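Local coordinates for protein PBP5 (Haemophilus influenzae, PDB 3A3J) that removes C-terminal D-alanyl residues from sugar-peptide precursors of the bacterial cell wall, acting as a penicillin-binding serine D-alanyl-D-alanine carboxypeptidase, at residues A[31-36]-A[141-146]; A[132-137]-A[147-152]; A[251-256]-A[287-292]; A[258-263]-A[283-288]. All blocks are in the same frame, centred on the assembly; numbering follows the deposited sequence.

Contact 1 of 4, residues A[31-36]-A[141-146]; sequences RQYPAS and GLDDPN
The ring of Y33 overlaps the run D143 to P145, one flank of it meeting each residue in turn. CD1 of Y33 comes to 3.7 Å from CG of D143, CE1 to 3.6 Å from the carbonyl O of D144, and the phenolic OH to 3.6 Å from CB of P145. D143 CG, D144 O and P145 CA all approach the ring obliquely. The Y33 and D143 side chains cross at about a right angle, with the ring and carboxylate planes 64° apart. D143 CG lies anti to the carbonyl carbon, beside its own backbone N (chi1 -78°); the carboxylate has a firm partner beyond the contact, OD2 being hydrogen-bonded to T206 OG1. Further on, D144 OD1 accepts from the backbone N of N146, an Asx turn that shapes the chain around P145.

The segment 31-36 ends at S36, probably the acylated serine of the SxxK motif of this penicillin-recognising fold, and S36 OG is hydrogen-bonded to K39 NZ. Just before it, A35 and G141 bring their backbones together through reciprocal CA-H...O contacts: A35 CA lies 3.3 Å from G141 O, and G141 CA lies 3.4 Å from A35 O. G141, with no side chain and a positive phi, lets the two backbones come this close. A water accepts the N-H of A35 at 2.8 Å from A35 N and sits within reach of G141 O and D143 OD1, tying the backbone beside the active-site serine to the loop 141-146.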
# COMPACT_ATOMS: atom_id res chain seq x y z
N ARG A 31 -0.87 -16.64 -6.70
CA ARG A 31 -1.67 -15.79 -7.61
C ARG A 31 -3.20 -15.97 -7.43
O ARG A 31 -3.71 -17.09 -7.33
CB ARG A 31 -1.26 -16.02 -9.08
CG ARG A 31 0.15 -15.53 -9.30
CD ARG A 31 0.73 -15.94 -10.59
NE ARG A 31 1.97 -15.18 -10.77
CZ ARG A 31 2.55 -14.97 -11.96
NH1 ARG A 31 2.01 -15.50 -13.05
NH2 ARG A 31 3.66 -14.23 -12.07
N GLN A 32 -3.90 -14.85 -7.41
CA GLN A 32 -5.30 -14.80 -7.14
C GLN A 32 -5.94 -13.81 -8.10
O GLN A 32 -5.33 -12.81 -8.50
CB GLN A 32 -5.52 -14.27 -5.71
CG GLN A 32 -5.30 -15.29 -4.63
CD GLN A 32 -6.52 -16.13 -4.46
OE1 GLN A 32 -7.62 -15.67 -4.65
NE2 GLN A 32 -6.33 -17.36 -4.11
N TYR A 33 -7.20 -14.09 -8.47
CA TYR A 33 -8.00 -13.12 -9.24
C TYR A 33 -8.27 -11.91 -8.39
O TYR A 33 -8.85 -12.04 -7.33
CB TYR A 33 -9.33 -13.75 -9.68
CG TYR A 33 -9.16 -14.78 -10.75
CD1 TYR A 33 -9.57 -14.53 -12.07
CD2 TYR A 33 -8.54 -16.00 -10.46
CE1 TYR A 33 -9.37 -15.49 -13.07
CE2 TYR A 33 -8.36 -16.95 -11.42
CZ TYR A 33 -8.79 -16.70 -12.72
OH TYR A 33 -8.61 -17.67 -13.67
N PRO A 34 -7.83 -10.71 -8.82
CA PRO A 34 -7.97 -9.58 -7.88
C PRO A 34 -9.38 -9.00 -7.77
O PRO A 34 -9.71 -8.36 -6.74
CB PRO A 34 -7.02 -8.52 -8.45
CG PRO A 34 -7.01 -8.83 -9.95
CD PRO A 34 -7.12 -10.33 -10.06
N ALA A 35 -10.19 -9.16 -8.84
CA ALA A 35 -11.60 -8.77 -8.79
C ALA A 35 -11.53 -7.28 -8.48
O ALA A 35 -10.63 -6.64 -9.01
CB ALA A 35 -12.33 -9.52 -7.73
N SER A 36 -12.47 -6.69 -7.72
CA SER A 36 -12.36 -5.25 -7.51
C SER A 36 -11.10 -4.68 -6.79
O SER A 36 -10.96 -3.45 -6.67
CB SER A 36 -13.60 -4.72 -6.81
OG SER A 36 -14.60 -4.41 -7.80
N GLY A 141 -11.20 -5.10 -13.11
CA GLY A 141 -10.95 -6.35 -12.40
C GLY A 141 -11.84 -7.53 -12.78
O GLY A 141 -11.83 -8.56 -12.12
N LEU A 142 -12.60 -7.39 -13.87
CA LEU A 142 -13.45 -8.44 -14.34
C LEU A 142 -12.54 -9.62 -14.59
O LEU A 142 -11.48 -9.47 -15.17
CB LEU A 142 -14.11 -8.00 -15.65
CG LEU A 142 -14.65 -9.13 -16.55
CD1 LEU A 142 -15.73 -9.86 -15.68
CD2 LEU A 142 -15.18 -8.69 -18.09
N ASP A 143 -12.97 -10.80 -14.21
CA ASP A 143 -12.06 -11.91 -14.12
C ASP A 143 -11.49 -12.26 -15.47
O ASP A 143 -12.17 -12.21 -16.48
CB ASP A 143 -12.76 -13.14 -13.54
CG ASP A 143 -12.93 -13.05 -11.99
OD1 ASP A 143 -12.33 -12.17 -11.34
OD2 ASP A 143 -13.65 -13.89 -11.42
N ASP A 144 -10.28 -12.74 -15.49
CA ASP A 144 -9.58 -13.05 -16.73
C ASP A 144 -8.35 -13.89 -16.32
O ASP A 144 -7.60 -13.48 -15.45
CB ASP A 144 -9.18 -11.72 -17.42
CG ASP A 144 -8.19 -11.89 -18.60
OD1 ASP A 144 -7.62 -12.98 -18.78
OD2 ASP A 144 -7.94 -10.89 -19.33
N PRO A 145 -8.14 -15.08 -16.92
CA PRO A 145 -6.99 -15.78 -16.27
C PRO A 145 -5.61 -15.11 -16.44
O PRO A 145 -4.65 -15.53 -15.81
CB PRO A 145 -7.04 -17.19 -16.88
CG PRO A 145 -7.71 -16.99 -18.25
CD PRO A 145 -8.68 -15.80 -18.09
N ASN A 146 -5.50 -14.07 -17.26
CA ASN A 146 -4.24 -13.38 -17.45
C ASN A 146 -4.11 -12.20 -16.50
O ASN A 146 -3.13 -11.41 -16.53
CB ASN A 146 -4.17 -12.84 -18.87
CG ASN A 146 -4.13 -13.95 -19.91
OD1 ASN A 146 -3.63 -15.05 -19.64
ND2 ASN A 146 -4.67 -13.67 -21.10
O HOH W 1 -10.39 -10.56 -11.27

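Contact 2 of 4, residues A[132-137]-A[147-152]; sequences KNTNFT and QYSSAR
N135 and Y148 form the backbone core of the contact, an antiparallel hydrogen-bonded pair: N135 N donates to Y148 O at 2.8 Å, and Y148 N returns to N135 O at 3.1 Å. A third backbone donor, T137 N, reaches the side-chain OE1 of Q147 at 2.9 Å from above the amide plane; T138 OG1 also hydrogen-bonds this oxygen, so two groups grip it. Among hydroxyls, S149 OG donates to T134 OG1 at 2.9 Å, and T134 OG1 is also held by D153. A water accepts from N133 ND2 and is hydrogen-bonded to S150 OG as well, while N133 OD1 is hydrogen-bonded to R31 NE.

Ring packing centres on Y148. Its CG takes the crowded position between backbone N and carbonyl carbon (chi1 50°), and the ring lies across the facing chain: N135 N sits above one face toward the rim, while the O of N133 meets the edge 3.1 Å from Y148 CD1. N135 CB packs 3.4 Å from Y148 CZ.

F136 turns instead to M122 and V126 of helix 115-128. The single bridge thus draws together the two arms that flank residues 138-146, and the second runs straight into an N-cap, where S150 OG accepts from D153 N to start helix 151-164.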
# COMPACT_ATOMS: atom_id res chain seq x y z
N LYS A 132 5.88 -9.09 -8.49
CA LYS A 132 6.37 -10.20 -9.24
C LYS A 132 5.20 -11.10 -9.56
O LYS A 132 5.27 -12.01 -10.37
CB LYS A 132 7.38 -10.90 -8.32
CG LYS A 132 7.85 -12.22 -8.84
CD LYS A 132 8.49 -13.03 -7.77
CE LYS A 132 8.47 -14.48 -8.26
NZ LYS A 132 9.56 -15.18 -7.58
N ASN A 133 4.05 -10.80 -8.95
CA ASN A 133 2.93 -11.68 -9.06
C ASN A 133 1.61 -10.96 -9.39
O ASN A 133 0.52 -11.45 -9.05
CB ASN A 133 2.81 -12.44 -7.74
CG ASN A 133 3.82 -13.58 -7.65
OD1 ASN A 133 3.87 -14.41 -8.54
ND2 ASN A 133 4.60 -13.61 -6.59
N THR A 134 1.74 -9.81 -10.01
CA THR A 134 0.61 -9.07 -10.47
C THR A 134 0.60 -8.78 -11.96
O THR A 134 1.63 -8.35 -12.51
CB THR A 134 0.59 -7.76 -9.71
OG1 THR A 134 0.52 -8.07 -8.32
CG2 THR A 134 -0.66 -6.94 -10.08
N ASN A 135 -0.56 -8.94 -12.63
CA ASN A 135 -0.69 -8.42 -13.99
C ASN A 135 -2.14 -7.99 -14.29
O ASN A 135 -3.06 -8.75 -14.10
CB ASN A 135 -0.31 -9.50 -15.04
CG ASN A 135 -0.37 -8.95 -16.45
OD1 ASN A 135 0.40 -8.09 -16.78
ND2 ASN A 135 -1.34 -9.36 -17.23
N PHE A 136 -2.32 -6.78 -14.77
CA PHE A 136 -3.66 -6.28 -15.05
C PHE A 136 -3.97 -6.33 -16.54
O PHE A 136 -3.11 -6.05 -17.39
CB PHE A 136 -3.82 -4.86 -14.52
CG PHE A 136 -3.62 -4.75 -13.04
CD1 PHE A 136 -4.53 -5.35 -12.16
CD2 PHE A 136 -2.52 -4.10 -12.51
CE1 PHE A 136 -4.36 -5.27 -10.78
CE2 PHE A 136 -2.34 -4.05 -11.10
CZ PHE A 136 -3.25 -4.61 -10.26
N THR A 137 -5.22 -6.64 -16.84
CA THR A 137 -5.72 -6.57 -18.22
C THR A 137 -6.90 -5.59 -18.35
O THR A 137 -7.35 -5.40 -19.44
CB THR A 137 -6.21 -7.93 -18.70
OG1 THR A 137 -7.21 -8.39 -17.79
CG2 THR A 137 -5.06 -9.03 -18.83
N GLN A 147 -5.14 -12.06 -15.67
CA GLN A 147 -5.18 -10.95 -14.73
C GLN A 147 -5.22 -11.47 -13.29
O GLN A 147 -6.15 -12.23 -12.91
CB GLN A 147 -6.40 -10.10 -15.04
CG GLN A 147 -6.48 -8.93 -14.15
CD GLN A 147 -7.56 -8.01 -14.53
OE1 GLN A 147 -7.29 -6.86 -14.82
NE2 GLN A 147 -8.84 -8.48 -14.48
N TYR A 148 -4.18 -11.12 -12.50
CA TYR A 148 -3.92 -11.80 -11.21
C TYR A 148 -3.14 -10.85 -10.34
O TYR A 148 -2.56 -9.84 -10.81
CB TYR A 148 -3.10 -13.15 -11.35
CG TYR A 148 -1.85 -12.99 -12.20
CD1 TYR A 148 -0.67 -12.53 -11.65
CD2 TYR A 148 -1.90 -13.18 -13.60
CE1 TYR A 148 0.46 -12.31 -12.44
CE2 TYR A 148 -0.79 -12.98 -14.39
CZ TYR A 148 0.38 -12.54 -13.79
OH TYR A 148 1.47 -12.32 -14.53
N SER A 149 -3.16 -11.14 -9.04
CA SER A 149 -2.33 -10.40 -8.12
C SER A 149 -2.08 -11.38 -7.02
O SER A 149 -2.38 -12.61 -7.13
CB SER A 149 -3.01 -9.12 -7.62
OG SER A 149 -2.06 -8.23 -7.00
N SER A 150 -1.59 -10.85 -5.92
CA SER A 150 -1.39 -11.69 -4.71
C SER A 150 -1.57 -10.82 -3.46
O SER A 150 -1.55 -9.56 -3.52
CB SER A 150 0.02 -12.29 -4.77
OG SER A 150 0.92 -11.26 -4.37
N ALA A 151 -1.69 -11.48 -2.30
CA ALA A 151 -1.92 -10.80 -1.05
C ALA A 151 -0.82 -9.83 -0.78
O ALA A 151 -1.05 -8.68 -0.41
CB ALA A 151 -2.03 -11.88 0.10
N ARG A 152 0.43 -10.26 -0.99
CA ARG A 152 1.58 -9.36 -0.70
C ARG A 152 1.64 -8.20 -1.69
O ARG A 152 1.92 -7.06 -1.32
CB ARG A 152 2.93 -10.16 -0.78
CG ARG A 152 4.16 -9.30 -0.30
CD ARG A 152 5.46 -9.68 -0.95
NE ARG A 152 5.71 -11.11 -0.76
CZ ARG A 152 6.41 -11.55 0.29
NH1 ARG A 152 6.64 -12.85 0.44
NH2 ARG A 152 6.87 -10.66 1.19
O HOH W 2 3.82 -11.92 -4.66

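Contact 3 of 4, residues A[251-256]-A[287-292]; sequences ANFETF and FITIPK
F253 to F256 run antiparallel to F287 to P291, the two strand axes approaching to 4.7 Å with their directions 152° apart. E254 exchanges both backbone bonds with I290 (E254 N to I290 O 3.0 Å, I290 N to E254 O 2.9 Å), and F256 does the same with I288; between these hydrogen-bonded pairs, T255 faces T289 in a non-hydrogen-bonded pair. At the helix end, K292 N donates to N252 O at 3.1 Å, from well above the carbonyl plane.

On the threonine face the two hydroxyls meet, T255 OG1 lying 2.8 Å from T289 OG1. T289 OG1 may donate to T255 OG1, but S19 OG competes for that proton, while T255 OG1 is also hydrogen-bonded to D16 OD1. The opposite face is mainly apolar. E254 CG packs 3.5 Å from I290 CG1, and E254 OE1 hydrogen-bonds the N of G293. F256 and I288 lie side by side, pointing the same way, with F256 CE2 3.7 Å from I288 CG1.

F253 follows directly on helix 235-252 and makes an edge-to-face stack with W248 of that helix. The strand pair bridges strand 11-16, where T255 reaches D16, and strand 329-338, where I288 and I290 pack on A332 and I331.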
# COMPACT_ATOMS: atom_id res chain seq x y z
N ALA A 251 -2.26 -6.16 19.12
CA ALA A 251 -2.13 -6.79 20.45
C ALA A 251 -0.70 -7.17 20.70
O ALA A 251 -0.21 -6.98 21.80
CB ALA A 251 -3.01 -8.06 20.58
N ASN A 252 -0.04 -7.72 19.68
CA ASN A 252 1.20 -8.42 19.86
C ASN A 252 2.50 -7.74 19.37
O ASN A 252 3.57 -8.31 19.53
CB ASN A 252 1.09 -9.76 19.17
CG ASN A 252 0.19 -10.72 19.92
OD1 ASN A 252 -1.03 -10.77 19.70
ND2 ASN A 252 0.79 -11.50 20.81
N PHE A 253 2.45 -6.57 18.76
CA PHE A 253 3.67 -6.14 18.12
C PHE A 253 3.64 -4.66 18.24
O PHE A 253 2.63 -4.10 18.56
CB PHE A 253 3.68 -6.50 16.66
CG PHE A 253 3.86 -7.99 16.36
CD1 PHE A 253 5.13 -8.52 16.14
CD2 PHE A 253 2.76 -8.81 16.24
CE1 PHE A 253 5.30 -9.89 15.83
CE2 PHE A 253 2.89 -10.18 15.94
CZ PHE A 253 4.17 -10.73 15.73
N GLU A 254 4.78 -4.02 18.02
CA GLU A 254 4.83 -2.59 18.05
C GLU A 254 5.89 -2.23 17.04
O GLU A 254 6.68 -3.11 16.61
CB GLU A 254 5.27 -2.11 19.43
CG GLU A 254 6.55 -2.74 19.91
CD GLU A 254 6.89 -2.30 21.32
OE1 GLU A 254 5.94 -1.99 22.09
OE2 GLU A 254 8.10 -2.27 21.67
N THR A 255 5.92 -0.95 16.71
CA THR A 255 6.77 -0.46 15.66
C THR A 255 7.44 0.81 16.14
O THR A 255 6.83 1.67 16.70
CB THR A 255 5.93 -0.21 14.37
OG1 THR A 255 5.72 -1.49 13.73
CG2 THR A 255 6.64 0.75 13.40
N PHE A 256 8.73 0.93 15.95
CA PHE A 256 9.33 2.18 16.33
C PHE A 256 10.45 2.59 15.37
O PHE A 256 11.05 1.79 14.65
CB PHE A 256 9.80 2.19 17.81
CG PHE A 256 11.09 1.44 18.06
CD1 PHE A 256 12.30 2.13 18.25
CD2 PHE A 256 11.10 0.05 18.14
CE1 PHE A 256 13.51 1.45 18.51
CE2 PHE A 256 12.30 -0.64 18.38
CZ PHE A 256 13.51 0.07 18.55
N PHE A 287 12.34 2.07 10.46
CA PHE A 287 11.34 1.65 11.46
C PHE A 287 11.48 0.18 11.59
O PHE A 287 11.75 -0.50 10.61
CB PHE A 287 9.88 1.94 11.04
CG PHE A 287 9.56 3.41 10.88
CD1 PHE A 287 9.06 4.14 11.94
CD2 PHE A 287 9.68 4.02 9.64
CE1 PHE A 287 8.75 5.47 11.81
CE2 PHE A 287 9.39 5.35 9.51
CZ PHE A 287 8.92 6.08 10.57
N ILE A 288 11.29 -0.33 12.79
CA ILE A 288 11.32 -1.77 12.90
C ILE A 288 10.10 -2.24 13.65
O ILE A 288 9.45 -1.47 14.37
CB ILE A 288 12.66 -2.32 13.51
CG1 ILE A 288 12.80 -1.92 14.98
CG2 ILE A 288 13.85 -1.85 12.67
CD1 ILE A 288 13.75 -2.91 15.77
N THR A 289 9.75 -3.49 13.46
CA THR A 289 8.64 -4.04 14.15
C THR A 289 9.11 -5.19 15.06
O THR A 289 9.73 -6.13 14.59
CB THR A 289 7.58 -4.54 13.11
OG1 THR A 289 7.15 -3.42 12.31
CG2 THR A 289 6.38 -5.22 13.82
N ILE A 290 8.76 -5.12 16.34
CA ILE A 290 9.22 -6.10 17.36
C ILE A 290 8.07 -6.57 18.24
O ILE A 290 7.03 -5.94 18.23
CB ILE A 290 10.24 -5.40 18.28
CG1 ILE A 290 9.55 -4.21 18.98
CG2 ILE A 290 11.48 -4.98 17.46
CD1 ILE A 290 10.31 -2.88 18.92
N PRO A 291 8.24 -7.67 19.00
CA PRO A 291 7.19 -8.01 19.95
C PRO A 291 6.89 -6.81 20.81
O PRO A 291 7.80 -6.04 21.13
CB PRO A 291 7.79 -9.16 20.75
CG PRO A 291 8.63 -9.87 19.72
CD PRO A 291 9.26 -8.74 18.90
N LYS A 292 5.61 -6.62 21.13
CA LYS A 292 5.17 -5.51 21.98
C LYS A 292 5.91 -5.56 23.33
O LYS A 292 6.27 -6.63 23.80
CB LYS A 292 3.68 -5.64 22.25
CG LYS A 292 2.98 -4.31 22.51
CD LYS A 292 1.64 -4.57 23.19
CE LYS A 292 0.48 -3.91 22.46
NZ LYS A 292 0.58 -2.42 22.51

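Contact 4 of 4, residues A[258-263]-A[283-288]; sequences TLEAGK and FMDHFI
H286 O receives two neighbouring N-H groups: T258 N at 2.9 Å, from above the carbonyl plane, and L259 N in a weak bond at 3.4 Å. Two residues facing one in this way make a classic beta bulge, and H286 N completes it by donating to L259 O at 2.8 Å. Where regular pairing ends, a side chain takes over. D285 OD1 accepts from A261 N at 2.9 Å in a nearly straight bond (174°), met nearly along the carboxylate C-O axis. D285 OD2 makes a long, weak ion pair with K257 NZ. A261 CB also rests 3.4 Å from F283 O.

T258 and H286 lie side by side, pointing the same way, with T258 OG1 near the imidazole plane, 3.5 Å from H286 CD2 at its edge; that hydroxyl is hydrogen-bonded to Y324 OH. The T258 and I288 side chains cross at about a right angle, with CG2 of T258 3.7 Å from I288 CG1.

A type II turn from E260 to K263, with G262 at positive phi, then leads the chain into strand 264-271. G262 keeps a backbone hydrogen bond with A282, and L259 and H286 pack together on A334 of strand 329-338, laying this end of the strand pair against the large C-terminal sheet.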
# COMPACT_ATOMS: atom_id res chain seq x y z
N THR A 258 13.89 3.58 14.35
CA THR A 258 15.27 3.49 14.80
C THR A 258 16.20 4.51 14.18
O THR A 258 17.28 4.75 14.71
CB THR A 258 15.86 2.13 14.53
OG1 THR A 258 15.87 1.93 13.12
CG2 THR A 258 15.06 1.03 15.23
N LEU A 259 15.84 5.07 13.03
CA LEU A 259 16.64 6.15 12.43
C LEU A 259 15.79 7.29 11.90
O LEU A 259 14.73 7.06 11.31
CB LEU A 259 17.55 5.64 11.31
CG LEU A 259 18.55 4.52 11.63
CD1 LEU A 259 18.91 3.74 10.34
CD2 LEU A 259 19.79 5.11 12.32
N GLU A 260 16.28 8.50 12.12
CA GLU A 260 15.69 9.70 11.61
C GLU A 260 16.53 10.32 10.49
O GLU A 260 17.73 10.59 10.68
CB GLU A 260 15.53 10.70 12.75
CG GLU A 260 15.11 12.07 12.31
CD GLU A 260 15.15 13.06 13.47
OE1 GLU A 260 14.88 12.64 14.61
OE2 GLU A 260 15.45 14.25 13.25
N ALA A 261 15.87 10.58 9.35
CA ALA A 261 16.46 11.17 8.12
C ALA A 261 17.36 12.32 8.43
O ALA A 261 16.95 13.25 9.12
CB ALA A 261 15.35 11.64 7.14
N GLY A 262 18.60 12.29 7.94
CA GLY A 262 19.46 13.46 8.05
C GLY A 262 20.17 13.58 9.38
O GLY A 262 21.09 14.36 9.50
N LYS A 263 19.76 12.82 10.39
CA LYS A 263 20.38 12.92 11.71
C LYS A 263 21.78 12.22 11.82
O LYS A 263 21.96 11.08 11.40
CB LYS A 263 19.46 12.32 12.75
CG LYS A 263 19.84 12.72 14.13
CD LYS A 263 19.48 11.62 15.11
CE LYS A 263 19.71 12.09 16.52
NZ LYS A 263 18.64 13.08 16.79
N PHE A 283 20.04 9.01 5.58
CA PHE A 283 19.33 10.11 4.95
C PHE A 283 17.80 9.83 4.86
O PHE A 283 17.04 10.69 4.40
CB PHE A 283 19.99 10.51 3.61
CG PHE A 283 21.24 11.33 3.79
CD1 PHE A 283 21.17 12.67 4.23
CD2 PHE A 283 22.49 10.74 3.66
CE1 PHE A 283 22.33 13.44 4.45
CE2 PHE A 283 23.65 11.47 3.87
CZ PHE A 283 23.58 12.84 4.27
N MET A 284 17.38 8.65 5.29
CA MET A 284 15.94 8.37 5.44
C MET A 284 15.58 7.71 6.76
O MET A 284 16.45 7.01 7.38
CB MET A 284 15.44 7.52 4.29
CG MET A 284 14.90 8.40 3.11
SD MET A 284 13.99 7.47 1.80
CE MET A 284 12.55 6.80 2.70
N ASP A 285 14.34 7.93 7.19
CA ASP A 285 13.78 7.33 8.42
C ASP A 285 13.84 5.85 8.31
O ASP A 285 13.88 5.35 7.23
CB ASP A 285 12.31 7.71 8.55
CG ASP A 285 12.11 9.10 9.06
OD1 ASP A 285 13.09 9.79 9.36
OD2 ASP A 285 10.93 9.50 9.17
N HIS A 286 13.85 5.13 9.43
CA HIS A 286 13.81 3.68 9.39
C HIS A 286 12.99 3.23 10.58
O HIS A 286 12.97 3.94 11.60
CB HIS A 286 15.21 3.06 9.52
CG HIS A 286 15.22 1.60 9.24
ND1 HIS A 286 15.45 1.08 7.98
CD2 HIS A 286 15.01 0.53 10.04
CE1 HIS A 286 15.36 -0.24 8.01
NE2 HIS A 286 15.09 -0.60 9.26
N PHE A 287 12.34 2.07 10.46
CA PHE A 287 11.34 1.65 11.46
C PHE A 287 11.48 0.18 11.59
O PHE A 287 11.75 -0.50 10.61
CB PHE A 287 9.88 1.94 11.04
CG PHE A 287 9.56 3.41 10.88
CD1 PHE A 287 9.06 4.14 11.94
CD2 PHE A 287 9.68 4.02 9.64
CE1 PHE A 287 8.75 5.47 11.81
CE2 PHE A 287 9.39 5.35 9.51
CZ PHE A 287 8.92 6.08 10.57
N ILE A 288 11.29 -0.33 12.79
CA ILE A 288 11.32 -1.77 12.90
C ILE A 288 10.10 -2.24 13.65
O ILE A 288 9.45 -1.47 14.37
CB ILE A 288 12.66 -2.32 13.51
CG1 ILE A 288 12.80 -1.92 14.98
CG2 ILE A 288 13.85 -1.85 12.67
CD1 ILE A 288 13.75 -2.91 15.77

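The four contacts illustrate how interaction chemistry follows position in a two-domain fold. Contacts 1 and 2 belong to the catalytic region, their centres 8 Å apart; contact 2 is buried and contact 1 partly so. Their segments alternate along the chain and touch directly, with Q32 N 2.7 Å from S149 O in a probable hydrogen bond. Regular pairing there is reduced to one bridge, and side-chain oxygens and waters do much of the joining. Contacts 3 and 4 are surface contacts that touch neither; contact 3 lies about 13 Å from contact 2 between nearest atoms. They share F287, I288 and the same two strands, regular in contact 3 and bulged then turning in contact 4.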